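Local coordinates for PP1b (PDB 6JDR), which probably unwinds RNA and DNA duplexes with 5' to 3' polarity at the cost of ATP, as the zinc-binding helicase subunit (nsp10) of an arterivirus replicase, at residues Thr173-Leu178 against Thr195-Pro200; Leu184-Phe189 against Ala201-Gly206; Leu352-Ala357 against Gln378-Leu383. The protein carries 1 engineered substitution. All blocks are in the same frame, centred on the assembly; numbering follows the deposited sequence.

Contact 1 of 3, residues Thr173-Leu178 against Thr195-Pro200; sequences THQTML and TTLQFP
T195 opens the contact by donating a hydrogen bond from its hydroxyl to the imidazole of H174. The bond runs from T195 OG1 to H174 ND1 over 3.1 Å. With OG1 anti to the T195 backbone N (chi1 -175°), the hydroxyl comes to ND1 from well out of the H174 ring plane. A water also bonds to H174 ND1, at 2.8 Å, and accepts from T196 N, bridging ring and backbone. L197 reaches into the first turn of helix 174-184. Its CD1 lies 3.5 Å from H174 O and also packs against H174 CB and L178 CD2, while CD2 sits beside Q175 OE1. The amide nitrogen of Q175 turns instead to D179. Q198 contributes its carbonyl O, which L178 CD1 approaches. F199 follows, and L178 CD1 comes within 4.2 Å of F199 CD2. The sulfur of M177 comes obliquely to the same ring, 4.0 Å from M177 SD to F199 CE2, a Met-aromatic contact. P200 ends the run with CD against L178 CD1 at 3.8 Å. T173 and T176 form a capping box at the helix start. The loop before strand 208-211 thus packs on the start of helix 174-184 in the superfamily 1 helicase core. One polar point holds it at H174, where ND1 is shared by a hydroxyl and a water, and apolar contacts of L197, F199 and P200 hold it along L178.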
ATOM      1  N   THR A 173       4.803  14.289  -5.992  1.00 38.70           N
ATOM      2  CA  THR A 173       4.741  15.654  -6.528  1.00 38.64           C
ATOM      3  C   THR A 173       3.532  16.426  -6.038  1.00 39.82           C
ATOM      4  O   THR A 173       2.617  15.860  -5.447  1.00 39.98           O
ATOM      5  CB  THR A 173       4.719  15.664  -8.065  1.00 38.31           C
ATOM      6  OG1 THR A 173       3.436  15.231  -8.536  1.00 38.67           O
ATOM      7  CG2 THR A 173       5.821  14.757  -8.630  1.00 38.23           C
ATOM      8  N   HIS A 174       3.547  17.731  -6.294  1.00 41.28           N
ATOM      9  CA  HIS A 174       2.416  18.606  -5.969  1.00 42.11           C
ATOM     10  C   HIS A 174       1.144  18.126  -6.658  1.00 42.31           C
ATOM     11  O   HIS A 174       0.071  18.130  -6.061  1.00 42.87           O
ATOM     12  CB  HIS A 174       2.713  20.045  -6.395  1.00 41.63           C
ATOM     13  CG  HIS A 174       3.756  20.718  -5.562  1.00 41.99           C
ATOM     14  ND1 HIS A 174       4.025  22.066  -5.656  1.00 42.93           N
ATOM     15  CD2 HIS A 174       4.587  20.235  -4.609  1.00 43.04           C
ATOM     16  CE1 HIS A 174       4.988  22.381  -4.809  1.00 43.46           C
ATOM     17  NE2 HIS A 174       5.347  21.289  -4.161  1.00 43.26           N
ATOM     18  N   GLN A 175       1.281  17.714  -7.914  1.00 42.46           N
ATOM     19  CA  GLN A 175       0.146  17.304  -8.716  1.00 43.80           C
ATOM     20  C   GLN A 175      -0.449  15.997  -8.217  1.00 43.93           C
ATOM     21  O   GLN A 175      -1.669  15.883  -8.096  1.00 45.24           O
ATOM     22  CB  GLN A 175       0.549  17.165 -10.187  1.00 45.11           C
ATOM     23  CG  GLN A 175      -0.625  16.931 -11.129  1.00 47.03           C
ATOM     24  CD  GLN A 175      -1.674  18.025 -11.032  1.00 48.82           C
ATOM     25  OE1 GLN A 175      -1.353  19.215 -11.072  1.00 50.04           O
ATOM     26  NE2 GLN A 175      -2.934  17.629 -10.901  1.00 50.13           N
ATOM     27  N   THR A 176       0.405  15.015  -7.930  1.00 43.64           N
ATOM     28  CA  THR A 176      -0.060  13.728  -7.407  1.00 42.37           C
ATOM     29  C   THR A 176      -0.699  13.937  -6.037  1.00 42.44           C
ATOM     30  O   THR A 176      -1.722  13.342  -5.731  1.00 43.51           O
ATOM     31  CB  THR A 176       1.068  12.672  -7.334  1.00 41.98           C
ATOM     32  OG1 THR A 176       2.150  13.150  -6.524  1.00 40.82           O
ATOM     33  CG2 THR A 176       1.590  12.342  -8.733  1.00 41.43           C
ATOM     34  N   MET A 177      -0.105  14.809  -5.230  1.00 43.51           N
ATOM     35  CA  MET A 177      -0.716  15.232  -3.972  1.00 47.05           C
ATOM     36  C   MET A 177      -2.119  15.803  -4.184  1.00 49.51           C
ATOM     37  O   MET A 177      -3.034  15.481  -3.426  1.00 50.00           O
ATOM     38  CB  MET A 177       0.164  16.274  -3.267  1.00 47.12           C
ATOM     39  CG  MET A 177      -0.367  16.728  -1.919  1.00 48.01           C
ATOM     40  SD  MET A 177       0.735  17.899  -1.112  1.00 49.30           S
ATOM     41  CE  MET A 177      -0.178  18.242   0.389  1.00 49.07           C
ATOM     42  N   LEU A 178      -2.280  16.647  -5.205  1.00 51.20           N
ATOM     43  CA  LEU A 178      -3.580  17.245  -5.522  1.00 53.13           C
ATOM     44  C   LEU A 178      -4.572  16.198  -6.027  1.00 54.28           C
ATOM     45  O   LEU A 178      -5.741  16.202  -5.635  1.00 54.96           O
ATOM     46  CB  LEU A 178      -3.427  18.365  -6.560  1.00 53.09           C
ATOM     47  CG  LEU A 178      -4.683  19.166  -6.940  1.00 53.23           C
ATOM     48  CD1 LEU A 178      -5.355  19.779  -5.717  1.00 53.44           C
ATOM     49  CD2 LEU A 178      -4.328  20.251  -7.949  1.00 53.33           C
ATOM     50  N   THR A 195       3.866  26.429  -4.571  1.00 44.18           N
ATOM     51  CA  THR A 195       3.110  25.628  -5.532  1.00 45.50           C
ATOM     52  C   THR A 195       2.352  26.507  -6.519  1.00 46.29           C
ATOM     53  O   THR A 195       1.975  27.634  -6.203  1.00 48.62           O
ATOM     54  CB  THR A 195       2.124  24.663  -4.847  1.00 45.55           C
ATOM     55  OG1 THR A 195       1.504  23.842  -5.843  1.00 44.35           O
ATOM     56  CG2 THR A 195       1.038  25.417  -4.068  1.00 46.34           C
ATOM     57  N   THR A 196       2.125  25.969  -7.711  1.00 46.36           N
ATOM     58  CA  THR A 196       1.430  26.677  -8.773  1.00 47.55           C
ATOM     59  C   THR A 196       0.078  26.016  -9.080  1.00 48.89           C
ATOM     60  O   THR A 196      -0.469  26.177 -10.170  1.00 49.20           O
ATOM     61  CB  THR A 196       2.305  26.712 -10.039  1.00 48.94           C
ATOM     62  OG1 THR A 196       2.605  25.377 -10.456  1.00 49.07           O
ATOM     63  CG2 THR A 196       3.607  27.438  -9.759  1.00 48.93           C
ATOM     64  N   LEU A 197      -0.454  25.277  -8.110  1.00 51.08           N
ATOM     65  CA  LEU A 197      -1.741  24.600  -8.248  1.00 51.55           C
ATOM     66  C   LEU A 197      -2.765  25.254  -7.333  1.00 54.03           C
ATOM     67  O   LEU A 197      -2.406  25.977  -6.406  1.00 54.12           O
ATOM     68  CB  LEU A 197      -1.608  23.123  -7.878  1.00 50.70           C
ATOM     69  CG  LEU A 197      -0.447  22.342  -8.492  1.00 50.43           C
ATOM     70  CD1 LEU A 197      -0.515  20.890  -8.051  1.00 50.37           C
ATOM     71  CD2 LEU A 197      -0.455  22.438 -10.009  1.00 50.19           C
ATOM     72  N   GLN A 198      -4.041  24.997  -7.602  1.00 57.87           N
ATOM     73  CA  GLN A 198      -5.126  25.488  -6.761  1.00 60.67           C
ATOM     74  C   GLN A 198      -5.546  24.383  -5.797  1.00 59.17           C
ATOM     75  O   GLN A 198      -6.306  23.483  -6.160  1.00 60.14           O
ATOM     76  CB  GLN A 198      -6.318  25.930  -7.620  1.00 63.56           C
ATOM     77  CG  GLN A 198      -5.979  26.942  -8.708  1.00 67.21           C
ATOM     78  CD  GLN A 198      -5.422  28.245  -8.161  1.00 70.15           C
ATOM     79  OE1 GLN A 198      -5.705  28.629  -7.024  1.00 72.56           O
ATOM     80  NE2 GLN A 198      -4.628  28.939  -8.976  1.00 71.02           N
ATOM     81  N   PHE A 199      -5.031  24.446  -4.576  1.00 59.05           N
ATOM     82  CA  PHE A 199      -5.355  23.453  -3.554  1.00 61.50           C
ATOM     83  C   PHE A 199      -6.657  23.832  -2.859  1.00 63.53           C
ATOM     84  O   PHE A 199      -6.872  25.007  -2.558  1.00 61.58           O
ATOM     85  CB  PHE A 199      -4.242  23.359  -2.505  1.00 61.16           C
ATOM     86  CG  PHE A 199      -3.111  22.442  -2.886  1.00 60.86           C
ATOM     87  CD1 PHE A 199      -2.070  22.892  -3.688  1.00 59.82           C
ATOM     88  CD2 PHE A 199      -3.074  21.134  -2.415  1.00 60.09           C
ATOM     89  CE1 PHE A 199      -1.021  22.054  -4.025  1.00 59.75           C
ATOM     90  CE2 PHE A 199      -2.028  20.291  -2.749  1.00 59.32           C
ATOM     91  CZ  PHE A 199      -1.000  20.751  -3.555  1.00 59.71           C
ATOM     92  N   PRO A 200      -7.530  22.839  -2.597  1.00 65.84           N
ATOM     93  CA  PRO A 200      -8.677  23.064  -1.714  1.00 67.19           C
ATOM     94  C   PRO A 200      -8.270  23.344  -0.271  1.00 68.70           C
ATOM     95  O   PRO A 200      -7.080  23.368   0.053  1.00 69.45           O
ATOM     96  CB  PRO A 200      -9.442  21.738  -1.780  1.00 67.02           C
ATOM     97  CG  PRO A 200      -9.051  21.135  -3.077  1.00 67.81           C
ATOM     98  CD  PRO A 200      -7.625  21.544  -3.296  1.00 67.11           C
TER
HETATM   99  O   HOH W   1       3.660  23.328  -8.109  1.00 42.12           O

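Contact 2 of 3, residues Leu184-Phe189 against Ala201-Gly206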
ATOM      1  N   LEU A 184      -9.706  11.461  -2.349  1.00 65.50           N
ATOM      2  CA  LEU A 184     -10.110  11.179  -0.974  1.00 66.11           C
ATOM      3  C   LEU A 184     -11.335  11.987  -0.568  1.00 67.15           C
ATOM      4  O   LEU A 184     -12.181  11.498   0.181  1.00 69.57           O
ATOM      5  CB  LEU A 184      -8.964  11.473  -0.003  1.00 66.40           C
ATOM      6  CG  LEU A 184      -7.731  10.573  -0.115  1.00 66.76           C
ATOM      7  CD1 LEU A 184      -6.564  11.180   0.647  1.00 67.37           C
ATOM      8  CD2 LEU A 184      -8.027   9.171   0.394  1.00 66.84           C
ATOM      9  N   GLY A 185     -11.422  13.226  -1.043  1.00 67.50           N
ATOM     10  CA  GLY A 185     -12.510  14.123  -0.664  1.00 67.29           C
ATOM     11  C   GLY A 185     -12.227  14.828   0.650  1.00 68.13           C
ATOM     12  O   GLY A 185     -12.113  16.053   0.687  1.00 68.32           O
ATOM     13  N   THR A 186     -12.116  14.051   1.728  1.00 68.19           N
ATOM     14  CA  THR A 186     -11.857  14.588   3.065  1.00 70.08           C
ATOM     15  C   THR A 186     -10.533  14.040   3.609  1.00 68.68           C
ATOM     16  O   THR A 186     -10.378  12.827   3.774  1.00 68.71           O
ATOM     17  CB  THR A 186     -13.002  14.223   4.039  1.00 72.42           C
ATOM     18  OG1 THR A 186     -14.263  14.287   3.359  1.00 74.21           O
ATOM     19  CG2 THR A 186     -13.028  15.168   5.237  1.00 72.12           C
ATOM     20  N   CYS A 187      -9.587  14.938   3.884  1.00 66.67           N
ATOM     21  CA  CYS A 187      -8.255  14.555   4.367  1.00 64.80           C
ATOM     22  C   CYS A 187      -7.522  15.745   4.981  1.00 64.22           C
ATOM     23  O   CYS A 187      -7.916  16.894   4.774  1.00 63.45           O
ATOM     24  CB  CYS A 187      -7.428  13.982   3.218  1.00 64.16           C
ATOM     25  SG  CYS A 187      -7.355  15.034   1.753  1.00 65.37           S
ATOM     26  N   ARG A 188      -6.464  15.467   5.743  1.00 63.59           N
ATOM     27  CA  ARG A 188      -5.595  16.525   6.272  1.00 63.79           C
ATOM     28  C   ARG A 188      -4.366  16.723   5.390  1.00 60.75           C
ATOM     29  O   ARG A 188      -3.882  15.784   4.765  1.00 60.23           O
ATOM     30  CB  ARG A 188      -5.150  16.226   7.708  1.00 66.82           C
ATOM     31  CG  ARG A 188      -6.236  16.445   8.755  1.00 69.50           C
ATOM     32  CD  ARG A 188      -6.679  15.150   9.410  1.00 71.42           C
ATOM     33  NE  ARG A 188      -5.886  14.830  10.597  1.00 74.67           N
ATOM     34  CZ  ARG A 188      -6.007  13.708  11.306  1.00 77.81           C
ATOM     35  NH1 ARG A 188      -6.881  12.770  10.953  1.00 79.17           N
ATOM     36  NH2 ARG A 188      -5.242  13.517  12.375  1.00 79.66           N
ATOM     37  N   PHE A 189      -3.876  17.958   5.347  1.00 58.09           N
ATOM     38  CA  PHE A 189      -2.640  18.286   4.645  1.00 58.49           C
ATOM     39  C   PHE A 189      -2.212  19.723   4.907  1.00 58.39           C
ATOM     40  O   PHE A 189      -2.991  20.539   5.402  1.00 60.36           O
ATOM     41  CB  PHE A 189      -2.776  18.063   3.133  1.00 59.16           C
ATOM     42  CG  PHE A 189      -3.931  18.794   2.506  1.00 59.94           C
ATOM     43  CD1 PHE A 189      -3.800  20.114   2.094  1.00 61.10           C
ATOM     44  CD2 PHE A 189      -5.144  18.152   2.301  1.00 60.28           C
ATOM     45  CE1 PHE A 189      -4.861  20.785   1.506  1.00 60.45           C
ATOM     46  CE2 PHE A 189      -6.209  18.817   1.711  1.00 60.22           C
ATOM     47  CZ  PHE A 189      -6.068  20.135   1.314  1.00 60.11           C
ATOM     48  N   ALA A 201      -9.263  23.551   0.586  1.00 70.01           N
ATOM     49  CA  ALA A 201      -9.019  23.721   2.009  1.00 70.16           C
ATOM     50  C   ALA A 201      -8.853  22.343   2.657  1.00 69.19           C
ATOM     51  O   ALA A 201      -9.565  21.402   2.299  1.00 67.24           O
ATOM     52  CB  ALA A 201     -10.168  24.481   2.653  1.00 71.31           C
ATOM     53  N   PRO A 202      -7.906  22.218   3.604  1.00 69.17           N
ATOM     54  CA  PRO A 202      -7.721  20.956   4.314  1.00 70.04           C
ATOM     55  C   PRO A 202      -8.789  20.717   5.379  1.00 71.24           C
ATOM     56  O   PRO A 202      -9.142  21.635   6.123  1.00 71.00           O
ATOM     57  CB  PRO A 202      -6.351  21.128   4.972  1.00 70.07           C
ATOM     58  CG  PRO A 202      -6.228  22.594   5.193  1.00 69.54           C
ATOM     59  CD  PRO A 202      -6.943  23.244   4.045  1.00 69.36           C
ATOM     60  N   SER A 203      -9.283  19.484   5.453  1.00 72.39           N
ATOM     61  CA  SER A 203     -10.275  19.098   6.453  1.00 71.85           C
ATOM     62  C   SER A 203      -9.652  18.952   7.842  1.00 73.47           C
ATOM     63  O   SER A 203      -8.431  19.022   8.005  1.00 70.38           O
ATOM     64  CB  SER A 203     -10.944  17.786   6.048  1.00 70.99           C
ATOM     65  OG  SER A 203     -11.423  17.856   4.716  1.00 72.50           O
ATOM     66  N   ARG A 204     -10.510  18.754   8.839  1.00 77.34           N
ATOM     67  CA  ARG A 204     -10.078  18.561  10.223  1.00 79.59           C
ATOM     68  C   ARG A 204      -9.796  17.087  10.523  1.00 76.25           C
ATOM     69  O   ARG A 204      -8.948  16.769  11.361  1.00 73.84           O
ATOM     70  CB  ARG A 204     -11.145  19.089  11.188  1.00 83.73           C
ATOM     71  CG  ARG A 204     -11.555  20.541  10.958  1.00 87.51           C
ATOM     72  CD  ARG A 204     -10.383  21.512  11.048  1.00 90.96           C
ATOM     73  NE  ARG A 204      -9.597  21.347  12.273  1.00 93.98           N
ATOM     74  CZ  ARG A 204      -9.962  21.775  13.484  1.00 95.87           C
ATOM     75  NH1 ARG A 204     -11.119  22.406  13.670  1.00 97.27           N
ATOM     76  NH2 ARG A 204      -9.161  21.566  14.524  1.00 95.66           N
ATOM     77  N   THR A 205     -10.515  16.197   9.840  1.00 74.41           N
ATOM     78  CA  THR A 205     -10.345  14.755   9.999  1.00 74.77           C
ATOM     79  C   THR A 205     -10.037  14.090   8.658  1.00 72.95           C
ATOM     80  O   THR A 205     -10.155  14.716   7.602  1.00 71.53           O
ATOM     81  CB  THR A 205     -11.614  14.113  10.587  1.00 75.83           C
ATOM     82  OG1 THR A 205     -12.729  14.385   9.728  1.00 75.94           O
ATOM     83  CG2 THR A 205     -11.897  14.663  11.981  1.00 75.82           C
ATOM     84  N   GLY A 206      -9.646  12.818   8.718  1.00 70.69           N
ATOM     85  CA  GLY A 206      -9.309  12.033   7.528  1.00 67.79           C
ATOM     86  C   GLY A 206      -7.834  11.667   7.475  1.00 65.73           C
ATOM     87  O   GLY A 206      -7.048  12.114   8.313  1.00 64.21           O
TER
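F189 and P202 carry the apolar part of this contact. P202 CB sits over the centre of the F189 ring, 3.7 Å from the centroid and 10° off the ring normal, a CH-pi contact. The two side chains cross at about a right angle. P202 CB also lies 3.4 Å from F189 O, so the proline touches both ring and backbone. T186 CG2 packs on the S203 side chain, 3.2 Å from S203 OG.

One good hydrogen bond crosses, and one weak one. S203 N donates to C187 O over 3.0 Å, with the donor tilted 24° from the carbonyl plane. R188 NH1 reaches G206 O at 2.7 Å, but the angle is poor and this is the weak bond. The chain of R188 bends at chi2 and chi3. Its aliphatic part runs over backbone carbonyls, with R188 CD 3.4 Å from R204 O.

Close backbone packing completes the contact. G206 has no side chain, and its CA packs directly against C187 CA, 4.2 Å away.

G185 ends helix 174-184 with a positive phi, and the loop then runs back beside the start of strand 208-211. R188 makes backbone hydrogen bonds with P207 and V209. C187 packs on I181 and V209, and F189 packs on M177 and I181 of the helix, at the edge of the seven-stranded parallel sheet of the helicase core.

Contact 3 of 3, residues Leu352-Ala357 against Gln378-Leu383. Engineered in segment 378-383: V380 (natural residue Met).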
ATOM      1  N   LEU A 352     -20.929 -31.467   0.110  1.00 56.73           N
ATOM      2  CA  LEU A 352     -20.285 -30.278  -0.437  1.00 58.35           C
ATOM      3  C   LEU A 352     -18.810 -30.196  -0.071  1.00 58.96           C
ATOM      4  O   LEU A 352     -18.463 -30.232   1.106  1.00 61.89           O
ATOM      5  CB  LEU A 352     -21.015 -29.039   0.083  1.00 59.32           C
ATOM      6  CG  LEU A 352     -20.806 -27.711  -0.640  1.00 59.37           C
ATOM      7  CD1 LEU A 352     -21.301 -27.776  -2.075  1.00 59.05           C
ATOM      8  CD2 LEU A 352     -21.524 -26.610   0.125  1.00 59.20           C
ATOM      9  N   ASN A 353     -17.952 -30.094  -1.085  1.00 60.76           N
ATOM     10  CA  ASN A 353     -16.520 -29.842  -0.882  1.00 61.82           C
ATOM     11  C   ASN A 353     -16.120 -28.468  -1.432  1.00 63.99           C
ATOM     12  O   ASN A 353     -16.960 -27.754  -1.984  1.00 64.61           O
ATOM     13  CB  ASN A 353     -15.674 -30.961  -1.510  1.00 61.05           C
ATOM     14  CG  ASN A 353     -15.729 -30.973  -3.028  1.00 60.08           C
ATOM     15  OD1 ASN A 353     -15.973 -29.954  -3.668  1.00 60.94           O
ATOM     16  ND2 ASN A 353     -15.486 -32.135  -3.610  1.00 59.67           N
ATOM     17  N   ARG A 354     -14.847 -28.103  -1.278  1.00 66.10           N
ATOM     18  CA  ARG A 354     -14.330 -26.820  -1.782  1.00 64.71           C
ATOM     19  C   ARG A 354     -14.554 -26.630  -3.278  1.00 62.29           C
ATOM     20  O   ARG A 354     -15.093 -25.607  -3.697  1.00 63.25           O
ATOM     21  CB  ARG A 354     -12.834 -26.659  -1.471  1.00 67.20           C
ATOM     22  CG  ARG A 354     -12.521 -25.645  -0.383  1.00 69.12           C
ATOM     23  CD  ARG A 354     -12.478 -24.218  -0.918  1.00 69.37           C
ATOM     24  NE  ARG A 354     -12.892 -23.234   0.085  1.00 71.83           N
ATOM     25  CZ  ARG A 354     -12.961 -21.916  -0.119  1.00 72.20           C
ATOM     26  NH1 ARG A 354     -12.630 -21.388  -1.294  1.00 71.05           N
ATOM     27  NH2 ARG A 354     -13.364 -21.115   0.863  1.00 72.63           N
ATOM     28  N   GLN A 355     -14.136 -27.609  -4.075  1.00 59.11           N
ATOM     29  CA  GLN A 355     -14.238 -27.505  -5.528  1.00 57.55           C
ATOM     30  C   GLN A 355     -15.678 -27.241  -5.971  1.00 57.52           C
ATOM     31  O   GLN A 355     -15.927 -26.297  -6.719  1.00 56.27           O
ATOM     32  CB  GLN A 355     -13.698 -28.769  -6.201  1.00 57.21           C
ATOM     33  N   ARG A 356     -16.613 -28.066  -5.493  1.00 58.68           N
ATOM     34  CA  ARG A 356     -18.044 -27.918  -5.809  1.00 59.13           C
ATOM     35  C   ARG A 356     -18.609 -26.591  -5.312  1.00 55.31           C
ATOM     36  O   ARG A 356     -19.374 -25.931  -6.011  1.00 51.69           O
ATOM     37  CB  ARG A 356     -18.871 -29.043  -5.175  1.00 64.35           C
ATOM     38  CG  ARG A 356     -18.629 -30.436  -5.730  1.00 68.49           C
ATOM     39  CD  ARG A 356     -19.649 -31.421  -5.169  1.00 71.73           C
ATOM     40  NE  ARG A 356     -19.169 -32.803  -5.202  1.00 74.69           N
ATOM     41  CZ  ARG A 356     -19.070 -33.553  -6.301  1.00 78.81           C
ATOM     42  NH1 ARG A 356     -19.410 -33.074  -7.496  1.00 79.77           N
ATOM     43  NH2 ARG A 356     -18.616 -34.800  -6.207  1.00 80.48           N
ATOM     44  N   ALA A 357     -18.247 -26.218  -4.088  1.00 52.87           N
ATOM     45  CA  ALA A 357     -18.724 -24.971  -3.497  1.00 52.35           C
ATOM     46  C   ALA A 357     -18.183 -23.761  -4.247  1.00 51.54           C
ATOM     47  O   ALA A 357     -18.893 -22.779  -4.432  1.00 50.63           O
ATOM     48  CB  ALA A 357     -18.349 -24.898  -2.024  1.00 53.59           C
ATOM     49  N   GLN A 378     -20.672 -23.315   5.660  1.00 61.35           N
ATOM     50  CA  GLN A 378     -19.769 -22.682   6.634  1.00 64.87           C
ATOM     51  C   GLN A 378     -18.426 -23.393   6.746  1.00 65.46           C
ATOM     52  O   GLN A 378     -17.382 -22.747   6.776  1.00 68.24           O
ATOM     53  CB  GLN A 378     -20.414 -22.662   8.024  1.00 66.66           C
ATOM     54  CG  GLN A 378     -21.563 -21.678   8.169  1.00 68.83           C
ATOM     55  CD  GLN A 378     -22.383 -21.911   9.424  1.00 71.52           C
ATOM     56  OE1 GLN A 378     -21.944 -22.588  10.356  1.00 70.00           O
ATOM     57  NE2 GLN A 378     -23.589 -21.346   9.453  1.00 74.36           N
ATOM     58  N   SER A 379     -18.459 -24.724   6.803  1.00 65.31           N
ATOM     59  CA  SER A 379     -17.247 -25.528   6.980  1.00 67.36           C
ATOM     60  C   SER A 379     -16.351 -25.584   5.735  1.00 67.02           C
ATOM     61  O   SER A 379     -15.295 -26.218   5.759  1.00 66.41           O
ATOM     62  CB  SER A 379     -17.620 -26.953   7.402  1.00 68.03           C
ATOM     63  OG  SER A 379     -18.379 -27.603   6.398  1.00 69.03           O
ATOM     64  N   VAL A 380     -16.783 -24.940   4.652  1.00 66.44           N
ATOM     65  CA  VAL A 380     -16.004 -24.858   3.421  1.00 66.39           C
ATOM     66  C   VAL A 380     -15.750 -23.408   2.985  1.00 65.25           C
ATOM     67  O   VAL A 380     -14.711 -23.111   2.389  1.00 62.33           O
ATOM     68  CB  VAL A 380     -16.717 -25.619   2.284  1.00 69.11           C
ATOM     69  CG1 VAL A 380     -15.805 -25.782   1.082  1.00 70.28           C
ATOM     70  CG2 VAL A 380     -17.174 -26.990   2.769  1.00 71.11           C
ATOM     71  N   PHE A 381     -16.690 -22.512   3.281  1.00 63.30           N
ATOM     72  CA  PHE A 381     -16.601 -21.124   2.849  1.00 63.37           C
ATOM     73  C   PHE A 381     -17.029 -20.158   3.935  1.00 63.45           C
ATOM     74  O   PHE A 381     -17.861 -20.489   4.780  1.00 62.12           O
ATOM     75  CB  PHE A 381     -17.492 -20.901   1.627  1.00 64.23           C
ATOM     76  CG  PHE A 381     -16.788 -21.087   0.320  1.00 64.69           C
ATOM     77  CD1 PHE A 381     -16.614 -22.352  -0.217  1.00 64.38           C
ATOM     78  CD2 PHE A 381     -16.300 -19.994  -0.376  1.00 65.23           C
ATOM     79  CE1 PHE A 381     -15.963 -22.525  -1.426  1.00 64.61           C
ATOM     80  CE2 PHE A 381     -15.652 -20.158  -1.584  1.00 65.92           C
ATOM     81  CZ  PHE A 381     -15.485 -21.426  -2.112  1.00 65.85           C
ATOM     82  N   ASP A 382     -16.447 -18.962   3.896  1.00 64.86           N
ATOM     83  CA  ASP A 382     -16.928 -17.825   4.665  1.00 65.58           C
ATOM     84  C   ASP A 382     -17.715 -16.959   3.699  1.00 64.24           C
ATOM     85  O   ASP A 382     -17.139 -16.272   2.853  1.00 63.53           O
ATOM     86  CB  ASP A 382     -15.764 -17.039   5.272  1.00 67.67           C
ATOM     87  CG  ASP A 382     -14.985 -17.848   6.296  1.00 71.81           C
ATOM     88  OD1 ASP A 382     -13.737 -17.778   6.291  1.00 74.13           O
ATOM     89  OD2 ASP A 382     -15.622 -18.558   7.107  1.00 74.62           O
ATOM     90  N   LEU A 383     -19.037 -17.027   3.804  1.00 64.69           N
ATOM     91  CA  LEU A 383     -19.920 -16.293   2.908  1.00 65.25           C
ATOM     92  C   LEU A 383     -21.075 -15.699   3.705  1.00 65.28           C
ATOM     93  O   LEU A 383     -22.115 -16.342   3.866  1.00 64.89           O
ATOM     94  CB  LEU A 383     -20.438 -17.221   1.804  1.00 63.88           C
ATOM     95  CG  LEU A 383     -21.286 -16.572   0.711  1.00 64.30           C
ATOM     96  CD1 LEU A 383     -20.473 -15.582  -0.110  1.00 64.48           C
ATOM     97  CD2 LEU A 383     -21.880 -17.647  -0.185  1.00 64.94           C
TER
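R354 lays its guanidinium flat on the ring of F381. The centres are 3.3 Å apart and the planes differ by 15°, a stacked cation-pi pair. R354 NH2 lies over the ring centre, while NH1 reaches toward the CZ end of the phenyl. The chain of R354 bends at chi2 and chi3 to bring the group there. From this position it also grips V380 O side-on with two nitrogens. R354 NE lies 2.9 Å from V380 O, and R354 NH2 is at the same 2.9 Å from this oxygen. The oxygen sits near the guanidinium edge, 20° out of its plane. NH1 has a further partner in a salt bridge to D290, so stack, carbonyl and carboxylate together fix the rotation of the group.

The contact joins the N-terminal end of helix 354-361 to the loop after strand 367-371. This helix and strand are consistent with the second RecA-like domain of a superfamily 1 helicase. N353 caps the helix, taking R356 N on its OD1 at 2.7 Å, nearly straight along the carbonyl direction.

V380 is an engineered residue, methionine in the natural sequence. Its CG1, anti to the backbone N (chi1 -169°), packs against the backbone of R354. V380 CG1 also lies 3.6 Å from R354 CG, the two side chains sliding past each other in opposite directions. CG2 turns to L352 O.

F381 meets A357 as well, with A357 CB 3.4 Å from F381 CE1. L358 of the same helix and A286 and I287 of helix 281-287 also touch the F381 side chain.

From the N terminus, helix 174-184 leads into a long loop before strand 208-211. Contact 1 closes the chain from residue 173 to 200, and contact 2 from 184 to 206. Their segments alternate, so the two closures cross. They also touch, through M177 against F189 and P200 against F189. Contact 1 lays the loop on the helix start, and contact 2 pairs the two ends of the loop beside the outer strand 208-211 of the seven-stranded sheet. Contact 3 comes later in series, with its centre about 49 Å from that of contact 1 and on the other side of the chain's centre. It closes the excursion through helix 354-361 and strand 367-371 of the five-stranded sheet.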